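Local atomic coordinates of polycyclic ketone monooxygenase (Myceliophthora thermophila, PDB entry 5MQ6), a protein that uses FAD and NADPH to carry out Baeyer-Villiger oxidation, inserting one oxygen atom beside the carbonyl of ketones, notably bulky polycyclic ones, to give esters or lactones. Residues S533-V547 and R622-M634. Sequence-based numbering, arbitrary orientation.
Sequences SQSSQAANNAFTLDV and RSGNLSQGMASYM. With FAD (flavin-adenine dinucleotide), chain B.
Gln534, Ser535 and Asn625 carry the polar half of this contact, where the loop leading into helix 541-562 runs beside residues 622-626. Gln534 N donates to Gly624 O at 2.7 Å, and Leu626 N returns a bond to Ser535 O. The extended Gln534 side chain sends NE2 to Arg622 O (2.8 Å), nearly straight and within its own amide plane, while its OE1 is hydrogen-bonded to Thr515 OG1. Asn625 OD1 accepts from Ser535 N at 3.0 Å, the donor lying above the carbonyl plane. Two waters extend the network: one joins Ser536 OG to Leu626 O and Gly629 N, the other accepts from Gln537 NE2 and Asn625 ND2. Replacing Asn625 by alanine is likely to leave Ser535 N without this acceptor and the second water without one donor.

Apolar contacts gather between helices 541-562 and 630-641, whose segments 541-547 and 630-634 run nearly parallel (6°), 11.0 Å apart, and along the adjoining loop. With CG anti to the backbone N (chi1 -178°), Met630 makes a CH-pi contact through CG, 3.8 Å from the Phe543 centroid and 21° off the ring normal; bends at chi2 and chi3 carry CE to Ser536 O and within 3.6 Å of Thr544 OG1. Met634 SD makes a Met-aromatic contact at the Phe543 edge. Val547 CG2 touches Met634 CG at 4.1 Å. Tyr633 packs one face against Ser535 CA and Ser536 N and hydrogen-bonds His517 O through OH.

The four direct hydrogen bonds are consistent with a loop held in one course. Asn541 N donates to flavin O2, and the CH-pi and Met-aromatic contacts are likely to influence how helix 541-562 sits against the flavin.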
# COMPACT_ATOMS: atom_id res chain seq x y z
N SER A 533 -6.39 -9.45 -4.26
CA SER A 533 -6.95 -10.76 -4.01
C SER A 533 -6.52 -11.80 -5.10
O SER A 533 -6.39 -11.47 -6.26
CB SER A 533 -8.48 -10.71 -4.06
OG SER A 533 -9.04 -9.87 -3.12
N GLN A 534 -6.34 -13.04 -4.68
CA GLN A 534 -6.16 -14.22 -5.57
C GLN A 534 -4.88 -14.10 -6.38
O GLN A 534 -4.84 -14.46 -7.55
CB GLN A 534 -7.40 -14.37 -6.50
CG GLN A 534 -8.76 -14.22 -5.79
CD GLN A 534 -9.84 -14.96 -6.60
OE1 GLN A 534 -9.87 -14.89 -7.84
NE2 GLN A 534 -10.65 -15.75 -5.91
N SER A 535 -3.82 -13.58 -5.78
CA SER A 535 -2.59 -13.50 -6.51
C SER A 535 -1.40 -13.80 -5.54
O SER A 535 -1.39 -14.79 -4.84
CB SER A 535 -2.56 -12.12 -7.17
OG SER A 535 -2.46 -11.03 -6.20
N SER A 536 -0.40 -12.96 -5.53
CA SER A 536 0.66 -12.97 -4.57
C SER A 536 1.07 -11.51 -4.41
O SER A 536 0.65 -10.66 -5.19
CB SER A 536 1.80 -13.84 -5.13
OG SER A 536 2.90 -13.95 -4.24
N GLN A 537 1.87 -11.22 -3.40
CA GLN A 537 2.31 -9.89 -3.09
C GLN A 537 3.81 -10.06 -2.67
O GLN A 537 4.24 -11.13 -2.32
CB GLN A 537 1.49 -9.32 -1.92
CG GLN A 537 1.78 -10.12 -0.62
CD GLN A 537 0.88 -9.87 0.58
OE1 GLN A 537 0.92 -8.82 1.24
NE2 GLN A 537 0.11 -10.88 0.92
N ALA A 538 4.55 -8.97 -2.71
CA ALA A 538 5.87 -8.93 -2.26
C ALA A 538 5.90 -7.78 -1.29
O ALA A 538 5.11 -6.84 -1.42
CB ALA A 538 6.72 -8.71 -3.45
N ALA A 539 6.80 -7.81 -0.29
CA ALA A 539 7.02 -6.63 0.53
C ALA A 539 7.27 -5.39 -0.32
O ALA A 539 6.91 -4.27 0.04
CB ALA A 539 8.23 -6.85 1.42
N ASN A 540 7.95 -5.60 -1.43
CA ASN A 540 8.26 -4.57 -2.34
C ASN A 540 7.10 -4.51 -3.30
O ASN A 540 7.03 -5.27 -4.25
CB ASN A 540 9.55 -4.92 -3.06
CG ASN A 540 9.96 -3.89 -4.10
OD1 ASN A 540 9.35 -2.81 -4.23
ND2 ASN A 540 11.01 -4.22 -4.86
N ASN A 541 6.21 -3.58 -3.05
CA ASN A 541 5.05 -3.36 -3.88
C ASN A 541 5.36 -3.04 -5.32
O ASN A 541 4.52 -3.30 -6.16
CB ASN A 541 4.11 -2.29 -3.31
CG ASN A 541 3.52 -2.66 -1.88
OD1 ASN A 541 3.29 -1.78 -1.07
ND2 ASN A 541 3.26 -3.95 -1.59
N ALA A 542 6.53 -2.49 -5.62
CA ALA A 542 6.91 -2.13 -6.97
C ALA A 542 7.16 -3.39 -7.76
O ALA A 542 7.07 -3.38 -9.01
CB ALA A 542 8.18 -1.25 -7.01
N PHE A 543 7.57 -4.44 -7.06
CA PHE A 543 7.77 -5.69 -7.71
C PHE A 543 6.40 -6.29 -8.15
O PHE A 543 6.20 -6.72 -9.27
CB PHE A 543 8.55 -6.63 -6.73
CG PHE A 543 8.90 -7.97 -7.28
CD1 PHE A 543 8.88 -8.25 -8.67
CD2 PHE A 543 9.25 -8.98 -6.41
CE1 PHE A 543 9.20 -9.50 -9.16
CE2 PHE A 543 9.57 -10.26 -6.90
CZ PHE A 543 9.57 -10.50 -8.29
N THR A 544 5.47 -6.30 -7.25
CA THR A 544 4.14 -6.70 -7.55
C THR A 544 3.54 -5.94 -8.76
O THR A 544 2.97 -6.52 -9.65
CB THR A 544 3.27 -6.46 -6.32
OG1 THR A 544 3.91 -7.07 -5.18
CG2 THR A 544 1.83 -7.06 -6.60
N LEU A 545 3.69 -4.65 -8.75
CA LEU A 545 3.20 -3.79 -9.81
C LEU A 545 3.89 -4.07 -11.11
O LEU A 545 3.22 -4.05 -12.13
CB LEU A 545 3.38 -2.31 -9.50
CG LEU A 545 2.55 -1.73 -8.36
CD1 LEU A 545 2.97 -0.29 -8.05
CD2 LEU A 545 1.11 -1.71 -8.80
N ASP A 546 5.21 -4.32 -11.06
CA ASP A 546 5.99 -4.74 -12.23
C ASP A 546 5.36 -5.99 -12.84
O ASP A 546 4.85 -5.97 -14.01
CB ASP A 546 7.44 -5.01 -11.78
CG ASP A 546 8.34 -5.55 -12.89
OD1 ASP A 546 7.91 -5.66 -14.07
OD2 ASP A 546 9.53 -5.88 -12.61
N VAL A 547 5.24 -7.01 -12.02
CA VAL A 547 4.67 -8.31 -12.47
C VAL A 547 3.27 -8.13 -13.02
O VAL A 547 2.95 -8.62 -14.13
CB VAL A 547 4.74 -9.39 -11.39
CG1 VAL A 547 3.92 -10.63 -11.78
CG2 VAL A 547 6.21 -9.72 -11.09
N ARG A 622 -11.68 -17.57 -0.43
CA ARG A 622 -11.52 -17.24 -1.82
C ARG A 622 -10.80 -15.91 -1.99
O ARG A 622 -10.29 -15.64 -3.10
CB ARG A 622 -12.89 -17.01 -2.49
CG ARG A 622 -13.64 -18.21 -2.69
CD ARG A 622 -15.04 -17.87 -3.21
NE ARG A 622 -14.97 -17.49 -4.64
CZ ARG A 622 -15.49 -18.15 -5.67
NH1 ARG A 622 -16.17 -19.29 -5.53
NH2 ARG A 622 -15.30 -17.67 -6.88
N SER A 623 -10.82 -15.03 -0.98
CA SER A 623 -10.25 -13.72 -1.19
C SER A 623 -8.78 -13.61 -0.91
O SER A 623 -8.22 -12.54 -1.14
CB SER A 623 -11.05 -12.63 -0.44
OG SER A 623 -10.71 -12.74 0.93
N GLY A 624 -8.13 -14.70 -0.50
CA GLY A 624 -6.70 -14.67 -0.20
C GLY A 624 -5.86 -14.91 -1.40
O GLY A 624 -6.32 -14.72 -2.52
N ASN A 625 -4.63 -15.33 -1.16
CA ASN A 625 -3.60 -15.40 -2.12
C ASN A 625 -3.04 -16.80 -2.28
O ASN A 625 -3.28 -17.69 -1.49
CB ASN A 625 -2.48 -14.47 -1.67
CG ASN A 625 -2.67 -13.03 -2.10
OD1 ASN A 625 -3.44 -12.72 -2.93
ND2 ASN A 625 -1.83 -12.15 -1.57
N LEU A 626 -2.29 -16.99 -3.35
CA LEU A 626 -1.46 -18.14 -3.49
C LEU A 626 -0.47 -18.09 -2.30
O LEU A 626 -0.29 -17.04 -1.71
CB LEU A 626 -0.72 -18.03 -4.78
CG LEU A 626 -1.51 -17.96 -6.06
CD1 LEU A 626 -0.54 -17.69 -7.17
CD2 LEU A 626 -2.16 -19.30 -6.33
N SER A 627 0.12 -19.23 -1.93
CA SER A 627 0.94 -19.35 -0.74
C SER A 627 2.44 -19.55 -1.08
O SER A 627 3.23 -19.84 -0.17
CB SER A 627 0.45 -20.51 0.14
OG SER A 627 0.61 -21.75 -0.53
N GLN A 628 2.81 -19.42 -2.37
CA GLN A 628 4.11 -19.82 -2.79
C GLN A 628 5.10 -18.73 -3.15
O GLN A 628 6.23 -19.05 -3.57
CB GLN A 628 3.98 -20.79 -3.92
CG GLN A 628 3.11 -22.03 -3.61
CD GLN A 628 3.74 -22.99 -2.62
OE1 GLN A 628 4.64 -23.69 -2.98
NE2 GLN A 628 3.25 -23.01 -1.37
N GLY A 629 4.71 -17.48 -2.93
CA GLY A 629 5.48 -16.27 -3.24
C GLY A 629 5.48 -15.69 -4.64
O GLY A 629 5.07 -16.35 -5.66
N MET A 630 5.97 -14.46 -4.71
CA MET A 630 5.90 -13.69 -5.96
C MET A 630 6.61 -14.38 -7.15
O MET A 630 6.08 -14.45 -8.27
CB MET A 630 6.36 -12.24 -5.78
CG MET A 630 6.23 -11.42 -7.07
SD MET A 630 4.49 -11.11 -7.56
CE MET A 630 3.71 -10.56 -6.12
N ALA A 631 7.79 -14.95 -6.92
CA ALA A 631 8.54 -15.54 -8.05
C ALA A 631 7.73 -16.64 -8.70
O ALA A 631 7.70 -16.78 -9.94
CB ALA A 631 9.91 -16.15 -7.59
N SER A 632 7.12 -17.48 -7.84
CA SER A 632 6.29 -18.60 -8.31
C SER A 632 5.03 -18.13 -9.13
O SER A 632 4.78 -18.60 -10.21
CB SER A 632 5.85 -19.42 -7.11
OG SER A 632 4.99 -20.47 -7.53
N TYR A 633 4.29 -17.17 -8.61
CA TYR A 633 3.20 -16.53 -9.34
C TYR A 633 3.67 -15.96 -10.73
O TYR A 633 3.05 -16.22 -11.82
CB TYR A 633 2.60 -15.47 -8.41
CG TYR A 633 1.56 -14.55 -9.01
CD1 TYR A 633 0.39 -15.05 -9.51
CD2 TYR A 633 1.77 -13.16 -9.05
CE1 TYR A 633 -0.61 -14.23 -10.00
CE2 TYR A 633 0.83 -12.28 -9.55
CZ TYR A 633 -0.38 -12.82 -10.05
OH TYR A 633 -1.33 -12.00 -10.54
N MET A 634 4.78 -15.21 -10.67
CA MET A 634 5.38 -14.65 -11.88
C MET A 634 5.66 -15.69 -12.94
O MET A 634 5.38 -15.46 -14.13
CB MET A 634 6.68 -13.93 -11.54
CG MET A 634 7.43 -13.29 -12.70
SD MET A 634 9.01 -12.63 -12.08
CE MET A 634 9.84 -14.23 -12.05
PA FAD B . -0.83 4.90 -5.43
O1A FAD B . -1.66 4.85 -4.19
O2A FAD B . 0.62 5.37 -5.38
O5B FAD B . -1.59 5.83 -6.50
C5B FAD B . -2.94 5.64 -6.74
C4B FAD B . -3.58 6.99 -6.98
O4B FAD B . -4.92 6.74 -7.44
C3B FAD B . -3.70 7.91 -5.77
O3B FAD B . -3.32 9.22 -6.11
C2B FAD B . -5.16 7.86 -5.42
O2B FAD B . -5.61 9.04 -4.81
C1B FAD B . -5.77 7.64 -6.79
N9A FAD B . -7.12 7.11 -6.72
C8A FAD B . -7.53 6.01 -6.04
N7A FAD B . -8.84 5.89 -6.20
C5A FAD B . -9.31 6.89 -6.96
C6A FAD B . -10.63 7.26 -7.49
N6A FAD B . -11.76 6.63 -7.26
N1A FAD B . -10.61 8.31 -8.28
C2A FAD B . -9.49 9.03 -8.54
N3A FAD B . -8.27 8.79 -8.12
C4A FAD B . -8.16 7.71 -7.28
N1 FAD B . 5.55 0.38 -0.71
C2 FAD B . 6.76 -0.23 -0.95
O2 FAD B . 6.82 -1.26 -1.61
N3 FAD B . 7.89 0.30 -0.47
C4 FAD B . 7.86 1.42 0.26
O4 FAD B . 8.93 1.86 0.67
C4X FAD B . 6.62 2.15 0.58
N5 FAD B . 6.53 3.29 1.34
C5X FAD B . 5.31 3.84 1.55
C6 FAD B . 5.18 5.06 2.38
C7 FAD B . 3.81 5.58 2.54
C7M FAD B . 3.55 6.82 3.36
C8 FAD B . 2.61 4.91 1.95
C8M FAD B . 1.19 5.44 2.11
C9 FAD B . 2.77 3.77 1.19
C9A FAD B . 4.07 3.21 0.97
N10 FAD B . 4.16 2.04 0.22
C10 FAD B . 5.44 1.51 -0.01
C1' FAD B . 3.00 1.41 -0.44
C2' FAD B . 2.72 2.26 -1.75
O2' FAD B . 1.34 2.66 -1.77
C3' FAD B . 3.13 1.56 -3.09
O3' FAD B . 4.53 1.26 -3.05
C4' FAD B . 2.98 2.38 -4.39
O4' FAD B . 3.40 3.81 -4.30
C5' FAD B . 1.54 2.26 -4.92
O5' FAD B . 1.56 2.69 -6.32
P FAD B . 0.09 2.69 -7.00
O1P FAD B . 0.25 3.62 -8.26
O2P FAD B . -0.35 1.23 -7.07
O3P FAD B . -0.91 3.36 -5.87
O HOH W 1 2.38 -15.91 -2.39
O HOH W 2 0.47 -13.27 0.17